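Local coordinates for mandelate racemase/muconate lactonizing enzyme family protein (Bradyrhizobium sp. ORS 278, PDB 3TOY) that is of unassigned function but belongs to the enolase superfamily, pairing an N-terminal capping domain with a C-terminal barrel domain that carries a metal site, at residues R173-A178 with R207-P212; A34-T39 with L80-L85. All blocks are in the same frame, centred on the assembly; numbering follows the deposited sequence.

Interaction 1. Residues R173-A178 with R207-P212; sequences RTLRTA and RALLGP
Two successive outer helices of the enolase-type barrel domain, 168-181 and 196-210, meet where Leu175 faces Leu209 and Leu210. The closest approach is between methyl groups: Leu175 CD1 lies 3.9 Å from Leu209 CD2, the two side chains crossing at a slant. Their first torsions differ. Leu175 has CG anti to its carbonyl carbon (chi1 -63°), whereas Leu209 swings CG anti to the backbone N (chi1 165°), and one methyl of each makes the close contact. Leu210 adds a looser touch, its CD2 4.3 Å from Leu175 CB, and continues inward onto Leu216 of strand 215-219. Leu175 is buried, packing also on Tyr163 and Leu166. Toward solvent the exposed Arg176 closes the contact: its guanidinium lays one face over Leu209, with CD1 above the centre of the group and 4.3 Å from CZ. A salt bridge from Arg176 NH1 to Glu172, itself in touch with Leu209, probably steadies that placement. Gly211, with positive phi, is the first residue after Leu210 to leave the helical conformation. Arg207 reaches over this exit, NH1 donating to Gly211 O at 2.9 Å, with the oxygen at the edge of the guanidinium and near its plane. Arg207 NH1 also bonds the Ile214 carbonyl, in the same connection, and NE that of Tyr239, before strand 243-245; Pro212 touches a bound O-acetaldehydyl-hexaethylene glycol. Apolar packing between adjacent outer helices, with strand 186-190 between them in sequence, is characteristic of the beta/alpha barrel of this superfamily.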
loop_
_atom_site.group_PDB
_atom_site.type_symbol
_atom_site.label_atom_id
_atom_site.label_comp_id
_atom_site.label_asym_id
_atom_site.label_seq_id
_atom_site.Cartn_x
_atom_site.Cartn_y
_atom_site.Cartn_z
ATOM N N ARG A 173 -22.492 -44.978 -12.751
ATOM C CA ARG A 173 -23.908 -45.019 -13.120
ATOM C C ARG A 173 -24.587 -43.707 -12.744
ATOM O O ARG A 173 -25.337 -43.123 -13.529
ATOM C CB ARG A 173 -24.624 -46.197 -12.443
ATOM N N THR A 174 -24.316 -43.242 -11.532
ATOM C CA THR A 174 -24.912 -42.004 -11.057
ATOM C C THR A 174 -24.490 -40.814 -11.921
ATOM O O THR A 174 -25.304 -39.934 -12.203
ATOM C CB THR A 174 -24.543 -41.743 -9.600
ATOM O OG1 THR A 174 -24.787 -42.934 -8.842
ATOM C CG2 THR A 174 -25.367 -40.587 -9.034
ATOM N N LEU A 175 -23.230 -40.801 -12.358
ATOM C CA LEU A 175 -22.705 -39.650 -13.096
ATOM C C LEU A 175 -23.185 -39.644 -14.539
ATOM O O LEU A 175 -23.462 -38.585 -15.096
ATOM C CB LEU A 175 -21.178 -39.589 -13.027
ATOM C CG LEU A 175 -20.642 -39.383 -11.611
ATOM C CD1 LEU A 175 -19.126 -39.595 -11.579
ATOM C CD2 LEU A 175 -21.027 -37.994 -11.081
ATOM N N ARG A 176 -23.278 -40.833 -15.135
ATOM C CA ARG A 176 -23.896 -40.992 -16.446
ATOM C C ARG A 176 -25.337 -40.503 -16.439
ATOM O O ARG A 176 -25.760 -39.766 -17.327
ATOM C CB ARG A 176 -23.847 -42.458 -16.882
ATOM C CG ARG A 176 -22.772 -42.736 -17.915
ATOM C CD ARG A 176 -21.499 -41.992 -17.564
ATOM N NE ARG A 176 -20.655 -41.770 -18.733
ATOM C CZ ARG A 176 -20.133 -42.747 -19.467
ATOM N NH1 ARG A 176 -20.384 -44.015 -19.161
ATOM N NH2 ARG A 176 -19.368 -42.454 -20.511
ATOM N N THR A 177 -26.096 -40.913 -15.432
ATOM C CA THR A 177 -27.465 -40.442 -15.299
ATOM C C THR A 177 -27.495 -38.919 -15.177
ATOM O O THR A 177 -28.275 -38.243 -15.847
ATOM C CB THR A 177 -28.170 -41.062 -14.083
ATOM O OG1 THR A 177 -28.185 -42.496 -14.209
ATOM C CG2 THR A 177 -29.605 -40.536 -13.968
ATOM N N ALA A 178 -26.627 -38.378 -14.327
ATOM C CA ALA A 178 -26.584 -36.938 -14.128
ATOM C C ALA A 178 -26.318 -36.191 -15.438
ATOM O O ALA A 178 -27.009 -35.226 -15.752
ATOM C CB ALA A 178 -25.530 -36.577 -13.077
ATOM N N ARG A 207 -11.969 -36.891 -14.207
ATOM C CA ARG A 207 -11.678 -36.188 -15.458
ATOM C C ARG A 207 -11.532 -37.182 -16.613
ATOM O O ARG A 207 -11.883 -36.875 -17.759
ATOM C CB ARG A 207 -10.403 -35.322 -15.313
ATOM C CG ARG A 207 -9.970 -34.540 -16.549
ATOM C CD ARG A 207 -11.095 -33.651 -17.102
ATOM N NE ARG A 207 -11.252 -32.367 -16.408
ATOM C CZ ARG A 207 -12.364 -31.636 -16.447
ATOM N NH1 ARG A 207 -13.426 -32.084 -17.111
ATOM N NH2 ARG A 207 -12.435 -30.467 -15.807
ATOM N N ALA A 208 -11.015 -38.372 -16.310
ATOM C CA ALA A 208 -10.858 -39.419 -17.321
ATOM C C ALA A 208 -12.217 -39.997 -17.713
ATOM O O ALA A 208 -12.462 -40.288 -18.883
ATOM C CB ALA A 208 -9.930 -40.522 -16.823
ATOM N N LEU A 209 -13.102 -40.144 -16.733
ATOM C CA LEU A 209 -14.432 -40.684 -16.972
ATOM C C LEU A 209 -15.341 -39.715 -17.728
ATOM O O LEU A 209 -15.994 -40.099 -18.697
ATOM C CB LEU A 209 -15.099 -41.049 -15.654
ATOM C CG LEU A 209 -16.603 -41.265 -15.801
ATOM C CD1 LEU A 209 -16.877 -42.496 -16.660
ATOM C CD2 LEU A 209 -17.261 -41.401 -14.435
ATOM N N LEU A 210 -15.360 -38.461 -17.283
ATOM C CA LEU A 210 -16.301 -37.448 -17.774
ATOM C C LEU A 210 -15.812 -36.728 -19.023
ATOM O O LEU A 210 -16.606 -36.108 -19.750
ATOM C CB LEU A 210 -16.590 -36.415 -16.675
ATOM C CG LEU A 210 -17.359 -36.893 -15.451
ATOM C CD1 LEU A 210 -17.379 -35.826 -14.387
ATOM C CD2 LEU A 210 -18.770 -37.301 -15.831
ATOM N N GLY A 211 -14.506 -36.789 -19.261
ATOM C CA GLY A 211 -13.901 -36.104 -20.404
ATOM C C GLY A 211 -13.693 -34.611 -20.201
ATOM O O GLY A 211 -14.019 -34.071 -19.143
ATOM N N PRO A 212 -13.160 -33.926 -21.226
ATOM C CA PRO A 212 -12.791 -32.515 -21.114
ATOM C C PRO A 212 -13.961 -31.524 -21.097
ATOM O O PRO A 212 -13.777 -30.373 -20.694
ATOM C CB PRO A 212 -11.940 -32.287 -22.360
ATOM C CG PRO A 212 -12.476 -33.273 -23.349
ATOM C CD PRO A 212 -12.770 -34.492 -22.530
#

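Interaction 2. Residues A34-T39 with L80-L85; sequences ARAVIT and LALKPL
Leu82, of helix 82-95, rests against strand 29-47 and carries every close contact between 34-39 and 80-85. The tight part is at Ala36, where the backbones come nearest, with CA atoms of Ala36 and Leu82 6.0 Å apart. The small methyl permits this approach: Ala36 CB sits 3.9 Å from Leu82 CB and 4.0 Å from Leu82 CD2, so it is held against both the base and one branch of the leucine. Leu82 has CG anti to its carbonyl carbon (chi1 -67°), and its other branch leans toward Ile38, CD1 lying 4.0 Å from Ile38 CG1. These two side chains slant across one another. Over Val37 the fit is looser, Leu82 CD1 standing 4.4 Å from the backbone oxygen of Val37, whose CB points away from the helix; that side chain packs on Leu57 and Leu59 of strand 50-64. Between the segments, side chains meet by apolar contact alone. On the solvent side the exposed Lys83 turns from the strand, and its NZ makes a long, weak ion pair with the C-terminal carboxylate of Thr383. Pro84 packs on Leu88 of the second subunit as well as on Leu122 of its own chain. The helix thus lies against the antiparallel sheet of the N-terminal domain, Leu82 also touching Val58 of strand 50-64 and Val382 of strand 381-382, while Leu85 packs on Leu122 and Met125 of helix 122-142.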
loop_
_atom_site.group_PDB
_atom_site.type_symbol
_atom_site.label_atom_id
_atom_site.label_comp_id
_atom_site.label_asym_id
_atom_site.label_seq_id
_atom_site.Cartn_x
_atom_site.Cartn_y
_atom_site.Cartn_z
ATOM N N ALA A 34 -42.810 -23.413 13.195
ATOM C CA ALA A 34 -41.695 -24.107 12.583
ATOM C C ALA A 34 -41.758 -25.575 12.923
ATOM O O ALA A 34 -42.057 -25.949 14.060
ATOM C CB ALA A 34 -40.367 -23.500 13.086
ATOM N N ARG A 35 -41.463 -26.420 11.945
ATOM C CA ARG A 35 -41.388 -27.851 12.205
ATOM C C ARG A 35 -40.056 -28.427 11.753
ATOM O O ARG A 35 -39.508 -28.010 10.731
ATOM C CB ARG A 35 -42.533 -28.590 11.508
ATOM C CG ARG A 35 -43.939 -28.162 11.968
ATOM C CD ARG A 35 -45.013 -28.860 11.134
ATOM N NE ARG A 35 -45.135 -28.284 9.796
ATOM C CZ ARG A 35 -45.873 -28.803 8.820
ATOM N NH1 ARG A 35 -46.571 -29.914 9.028
ATOM N NH2 ARG A 35 -45.923 -28.204 7.637
ATOM N N ALA A 36 -39.556 -29.400 12.503
ATOM C CA ALA A 36 -38.320 -30.091 12.160
ATOM C C ALA A 36 -38.605 -31.418 11.455
ATOM O O ALA A 36 -39.469 -32.186 11.889
ATOM C CB ALA A 36 -37.495 -30.327 13.428
ATOM N N VAL A 37 -37.884 -31.692 10.371
ATOM C CA VAL A 37 -37.968 -32.990 9.707
ATOM C C VAL A 37 -36.577 -33.511 9.415
ATOM O O VAL A 37 -35.619 -32.736 9.326
ATOM C CB VAL A 37 -38.755 -32.942 8.393
ATOM C CG1 VAL A 37 -40.205 -32.531 8.645
ATOM C CG2 VAL A 37 -38.115 -31.982 7.394
ATOM N N ILE A 38 -36.462 -34.824 9.281
ATOM C CA ILE A 38 -35.239 -35.413 8.775
ATOM C C ILE A 38 -35.573 -36.256 7.554
ATOM O O ILE A 38 -36.157 -37.340 7.664
ATOM C CB ILE A 38 -34.522 -36.244 9.845
ATOM C CG1 ILE A 38 -34.274 -35.386 11.094
ATOM C CG2 ILE A 38 -33.219 -36.824 9.294
ATOM C CD1 ILE A 38 -33.553 -36.102 12.201
ATOM N N THR A 39 -35.220 -35.740 6.384
ATOM C CA THR A 39 -35.533 -36.400 5.134
ATOM C C THR A 39 -34.476 -37.429 4.781
ATOM O O THR A 39 -33.310 -37.281 5.152
ATOM C CB THR A 39 -35.621 -35.386 3.983
ATOM O OG1 THR A 39 -34.363 -34.703 3.854
ATOM C CG2 THR A 39 -36.718 -34.378 4.246
ATOM N N LEU A 80 -28.752 -31.806 15.966
ATOM C CA LEU A 80 -28.511 -30.975 17.132
ATOM C C LEU A 80 -29.063 -29.544 16.978
ATOM O O LEU A 80 -29.484 -28.921 17.951
ATOM C CB LEU A 80 -27.012 -30.977 17.432
ATOM C CG LEU A 80 -26.482 -30.330 18.698
ATOM C CD1 LEU A 80 -25.245 -31.097 19.177
ATOM C CD2 LEU A 80 -26.159 -28.872 18.418
ATOM N N ALA A 81 -29.085 -29.023 15.755
ATOM C CA ALA A 81 -29.510 -27.639 15.548
ATOM C C ALA A 81 -31.042 -27.491 15.402
ATOM O O ALA A 81 -31.572 -26.380 15.412
ATOM C CB ALA A 81 -28.805 -27.053 14.323
ATOM N N LEU A 82 -31.749 -28.604 15.241
ATOM C CA LEU A 82 -33.188 -28.534 14.925
ATOM C C LEU A 82 -33.995 -27.871 16.025
ATOM O O LEU A 82 -34.700 -26.896 15.786
ATOM C CB LEU A 82 -33.754 -29.919 14.601
ATOM C CG LEU A 82 -33.225 -30.548 13.317
ATOM C CD1 LEU A 82 -33.622 -32.026 13.234
ATOM C CD2 LEU A 82 -33.732 -29.793 12.096
ATOM N N LYS A 83 -33.887 -28.380 17.242
ATOM C CA LYS A 83 -34.718 -27.840 18.322
ATOM C C LYS A 83 -34.458 -26.357 18.566
ATOM O O LYS A 83 -35.389 -25.564 18.603
ATOM C CB LYS A 83 -34.520 -28.639 19.609
ATOM C CG LYS A 83 -35.226 -29.983 19.575
ATOM C CD LYS A 83 -35.030 -30.764 20.865
ATOM C CE LYS A 83 -35.966 -31.967 20.918
ATOM N NZ LYS A 83 -35.886 -32.790 19.680
ATOM N N PRO A 84 -33.182 -25.979 18.730
ATOM C CA PRO A 84 -32.815 -24.567 18.893
ATOM C C PRO A 84 -33.402 -23.691 17.768
ATOM O O PRO A 84 -33.975 -22.623 18.050
ATOM C CB PRO A 84 -31.286 -24.591 18.827
ATOM C CG PRO A 84 -30.888 -25.959 19.175
ATOM C CD PRO A 84 -32.015 -26.872 18.761
ATOM N N LEU A 85 -33.278 -24.141 16.513
ATOM C CA LEU A 85 -33.774 -23.364 15.359
ATOM C C LEU A 85 -35.293 -23.224 15.399
ATOM O O LEU A 85 -35.840 -22.153 15.165
ATOM C CB LEU A 85 -33.348 -23.992 14.029
ATOM C CG LEU A 85 -31.894 -23.691 13.628
ATOM C CD1 LEU A 85 -31.473 -24.520 12.420
ATOM C CD2 LEU A 85 -31.751 -22.206 13.356
#

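Overall arrangement
From the N terminus, interaction 2 comes first: strand 29-47 leads through strands 50-64 and 69-75, and the contact closes a loop of 40 residues, without helix, by bringing helix 82-95 back onto the first strand. The chain then goes on into the barrel domain, and its C-terminal strand 381-382 later returns to the sheet. In the barrel domain interaction 1 closes a shorter loop of 28 intervening residues, which holds strand 186-190 and most of helix 196-210. The loops follow in series, neither nesting nor crossing. The centres of interactions 1 and 2 lie about 35 Å apart. Interaction 2 joins helix to sheet beside a subunit interface; interaction 1 joins two helices at the barrel's outside.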